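Local coordinates for ribulose-bisphosphate carboxylase (Alicyclobacillus acidocaldarius subsp. acidocaldarius, PDB 4NAS), which belongs to the ribulose-bisphosphate carboxylase large-chain family, pairing an N-terminal domain with a TIM-barrel domain, at residues B[124-130]-B[329-333]. Coordinates in Å, arbitrary orientation, origin at the centre of the assembly. Numbering follows the deposited sequence.
Sequences PGPKFGV and HKPVL. With CA (calcium ion), chain L.
Residues 329-333 run extended alongside residues 124-130, a turn leading into helix 129-137, in the same direction but uneven register: CA-CA distances are 5.2 Å for Gly125-His329, 5.1 Å for Gly129-Lys330 and 5.5 Å for Val130-Leu333. His329 (chi1 m) sets its ring face against Gly125, whose CA sits 4.0 Å from the ring centroid, 22° off the normal, a CH-pi contact; phi 70° itself favours glycine, and an ideal CB would also clash with His329 ND1. His329 ND1 hydrogen-bonds, at 3.1 Å, to a water of the calcium ion that Pro124 O binds at 2.4 Å, and His329 NE2 to Val120 O. Lys330 N reaches Pro126 O through one water, 2.8 Å to each, and its aliphatic chain (mtt) lies against the Phe128 carbonyl, Lys330 CD 3.2 Å from Phe128 O in van der Waals contact. The pairing joins the segment entering barrel strand 333-337 of the TIM-barrel fold to the start of helix 129-137. Pro331 O accepts the direct hydrogen bond from Val130 N (3.0 Å, N-H...O angle 139°). Val332 CG2 packs on Pro126 CG at 3.9 Å, and Leu333 CG on Val130 CG2 at 3.8 Å.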
ATOM      1  N   PRO B 124      -8.858  15.354   4.984  1.00 20.41           N
ATOM      2  CA  PRO B 124      -9.932  16.080   4.297  1.00 24.08           C
ATOM      3  C   PRO B 124     -11.338  15.547   4.551  1.00 24.34           C
ATOM      4  O   PRO B 124     -12.259  16.345   4.631  1.00 19.14           O
ATOM      5  CB  PRO B 124      -9.587  15.897   2.812  1.00 23.74           C
ATOM      6  CG  PRO B 124      -8.803  14.622   2.774  1.00 25.27           C
ATOM      7  CD  PRO B 124      -7.970  14.671   4.024  1.00 17.78           C
ATOM      8  N   GLY B 125     -11.542  14.235   4.634  1.00 24.06           N
ATOM      9  CA  GLY B 125     -12.914  13.734   4.677  1.00 21.92           C
ATOM     10  C   GLY B 125     -13.605  13.914   3.326  1.00 21.70           C
ATOM     11  O   GLY B 125     -13.057  14.542   2.413  1.00 21.04           O
ATOM     12  N   PRO B 126     -14.813  13.355   3.184  1.00 25.00           N
ATOM     13  CA  PRO B 126     -15.504  13.374   1.888  1.00 21.79           C
ATOM     14  C   PRO B 126     -15.886  14.807   1.502  1.00 23.23           C
ATOM     15  O   PRO B 126     -16.225  15.600   2.386  1.00 25.52           O
ATOM     16  CB  PRO B 126     -16.749  12.524   2.152  1.00 20.07           C
ATOM     17  CG  PRO B 126     -16.331  11.605   3.297  1.00 17.35           C
ATOM     18  CD  PRO B 126     -15.518  12.516   4.172  1.00 16.89           C
ATOM     19  N   LYS B 127     -15.751  15.141   0.225  1.00 21.30           N
ATOM     20  CA  LYS B 127     -16.161  16.445  -0.273  1.00 19.38           C
ATOM     21  C   LYS B 127     -17.688  16.484  -0.323  1.00 28.22           C
ATOM     22  O   LYS B 127     -18.302  17.511  -0.023  1.00 21.98           O
ATOM     23  CB  LYS B 127     -15.543  16.713  -1.654  1.00 24.67           C
ATOM     24  CG  LYS B 127     -15.725  18.159  -2.158  1.00 26.09           C
ATOM     25  CD  LYS B 127     -15.052  18.435  -3.500  1.00 25.92           C
ATOM     26  CE  LYS B 127     -13.525  18.598  -3.395  1.00 28.23           C
ATOM     27  NZ  LYS B 127     -12.701  17.460  -3.979  1.00 21.09           N
ATOM     28  N   PHE B 128     -18.306  15.355  -0.687  1.00 19.34           N
ATOM     29  CA  PHE B 128     -19.759  15.328  -0.847  1.00 26.06           C
ATOM     30  C   PHE B 128     -20.514  14.579   0.248  1.00 23.63           C
ATOM     31  O   PHE B 128     -21.530  15.077   0.761  1.00 21.46           O
ATOM     32  CB  PHE B 128     -20.124  14.768  -2.227  1.00 23.74           C
ATOM     33  CG  PHE B 128     -19.703  15.660  -3.355  1.00 26.72           C
ATOM     34  CD1 PHE B 128     -20.521  16.695  -3.779  1.00 35.21           C
ATOM     35  CD2 PHE B 128     -18.481  15.485  -3.971  1.00 24.54           C
ATOM     36  CE1 PHE B 128     -20.132  17.524  -4.814  1.00 36.43           C
ATOM     37  CE2 PHE B 128     -18.085  16.319  -4.998  1.00 27.47           C
ATOM     38  CZ  PHE B 128     -18.913  17.329  -5.429  1.00 31.54           C
ATOM     39  N   GLY B 129     -20.037  13.384   0.582  1.00 23.46           N
ATOM     40  CA  GLY B 129     -20.746  12.507   1.503  1.00 27.44           C
ATOM     41  C   GLY B 129     -22.092  12.022   0.983  1.00 24.26           C
ATOM     42  O   GLY B 129     -22.418  12.230  -0.182  1.00 27.34           O
ATOM     43  N   VAL B 130     -22.880  11.397   1.859  1.00 23.00           N
ATOM     44  CA  VAL B 130     -24.197  10.872   1.511  1.00 29.97           C
ATOM     45  C   VAL B 130     -25.073  11.971   0.898  1.00 28.73           C
ATOM     46  O   VAL B 130     -25.528  11.857  -0.235  1.00 23.53           O
ATOM     47  CB  VAL B 130     -24.896  10.229   2.758  1.00 23.93           C
ATOM     48  CG1 VAL B 130     -26.328   9.900   2.461  1.00 21.83           C
ATOM     49  CG2 VAL B 130     -24.161   8.987   3.217  1.00 20.22           C
ATOM     50  N   HIS B 329     -16.270  14.742   9.890  1.00 24.45           N
ATOM     51  CA  HIS B 329     -16.363  14.530   8.444  1.00 24.89           C
ATOM     52  C   HIS B 329     -17.765  14.037   8.085  1.00 26.28           C
ATOM     53  O   HIS B 329     -18.468  13.487   8.934  1.00 19.35           O
ATOM     54  CB  HIS B 329     -15.292  13.545   7.971  1.00 18.70           C
ATOM     55  CG  HIS B 329     -13.905  13.953   8.345  1.00 20.68           C
ATOM     56  ND1 HIS B 329     -13.429  15.234   8.145  1.00 21.97           N
ATOM     57  CD2 HIS B 329     -12.896  13.269   8.938  1.00 25.02           C
ATOM     58  CE1 HIS B 329     -12.186  15.317   8.589  1.00 24.69           C
ATOM     59  NE2 HIS B 329     -11.841  14.141   9.084  1.00 21.18           N
ATOM     60  N   LYS B 330     -18.158  14.257   6.834  1.00 23.19           N
ATOM     61  CA  LYS B 330     -19.398  13.724   6.282  1.00 25.32           C
ATOM     62  C   LYS B 330     -19.378  12.192   6.256  1.00 23.62           C
ATOM     63  O   LYS B 330     -18.316  11.573   6.106  1.00 21.79           O
ATOM     64  CB  LYS B 330     -19.606  14.234   4.839  1.00 25.15           C
ATOM     65  CG  LYS B 330     -19.740  15.765   4.677  1.00 30.29           C
ATOM     66  CD  LYS B 330     -19.758  16.108   3.194  1.00 34.76           C
ATOM     67  CE  LYS B 330     -20.314  17.491   2.910  1.00 42.39           C
ATOM     68  NZ  LYS B 330     -19.407  18.526   3.411  1.00 41.63           N
ATOM     69  N   PRO B 331     -20.563  11.573   6.376  1.00 25.16           N
ATOM     70  CA  PRO B 331     -20.716  10.114   6.270  1.00 23.85           C
ATOM     71  C   PRO B 331     -20.614   9.632   4.825  1.00 23.91           C
ATOM     72  O   PRO B 331     -20.835  10.390   3.873  1.00 23.60           O
ATOM     73  CB  PRO B 331     -22.129   9.880   6.816  1.00 21.42           C
ATOM     74  CG  PRO B 331     -22.843  11.122   6.464  1.00 18.81           C
ATOM     75  CD  PRO B 331     -21.856  12.235   6.648  1.00 24.60           C
ATOM     76  N   VAL B 332     -20.277   8.365   4.674  1.00 16.33           N
ATOM     77  CA  VAL B 332     -19.966   7.784   3.378  1.00 17.41           C
ATOM     78  C   VAL B 332     -21.065   6.790   3.021  1.00 23.20           C
ATOM     79  O   VAL B 332     -21.592   6.124   3.902  1.00 26.22           O
ATOM     80  CB  VAL B 332     -18.624   7.038   3.429  1.00 21.25           C
ATOM     81  CG1 VAL B 332     -18.286   6.402   2.068  1.00 24.39           C
ATOM     82  CG2 VAL B 332     -17.524   7.984   3.895  1.00 22.88           C
ATOM     83  N   LEU B 333     -21.403   6.697   1.736  1.00 17.90           N
ATOM     84  CA  LEU B 333     -22.375   5.715   1.262  1.00 20.29           C
ATOM     85  C   LEU B 333     -21.707   4.360   1.098  1.00 15.53           C
ATOM     86  O   LEU B 333     -20.710   4.247   0.403  1.00 20.08           O
ATOM     87  CB  LEU B 333     -22.957   6.146  -0.100  1.00 18.45           C
ATOM     88  CG  LEU B 333     -24.115   7.139  -0.156  1.00 28.39           C
ATOM     89  CD1 LEU B 333     -24.223   7.727  -1.571  1.00 28.36           C
ATOM     90  CD2 LEU B 333     -25.420   6.439   0.226  1.00 22.64           C
TER
HETATM   91 CA    CA L 504     -12.831  18.644   4.899  1.00 40.66          CA
HETATM   92  O   HOH W   1     -16.281  15.598   5.231  1.00 23.10           O
HETATM   93  O   HOH W   2     -14.796  18.011   3.243  1.00 32.00           O
HETATM   94  O   HOH W   3     -14.490  17.604   6.445  1.00 28.40           O
HETATM   95  O   HOH W   4     -14.104  20.604   6.550  1.00 35.15           O
HETATM   96  O   HOH W   5     -11.059  18.512   6.641  1.00 42.59           O
HETATM   97  O   HOH W   6     -11.579  18.972   2.997  1.00 33.65           O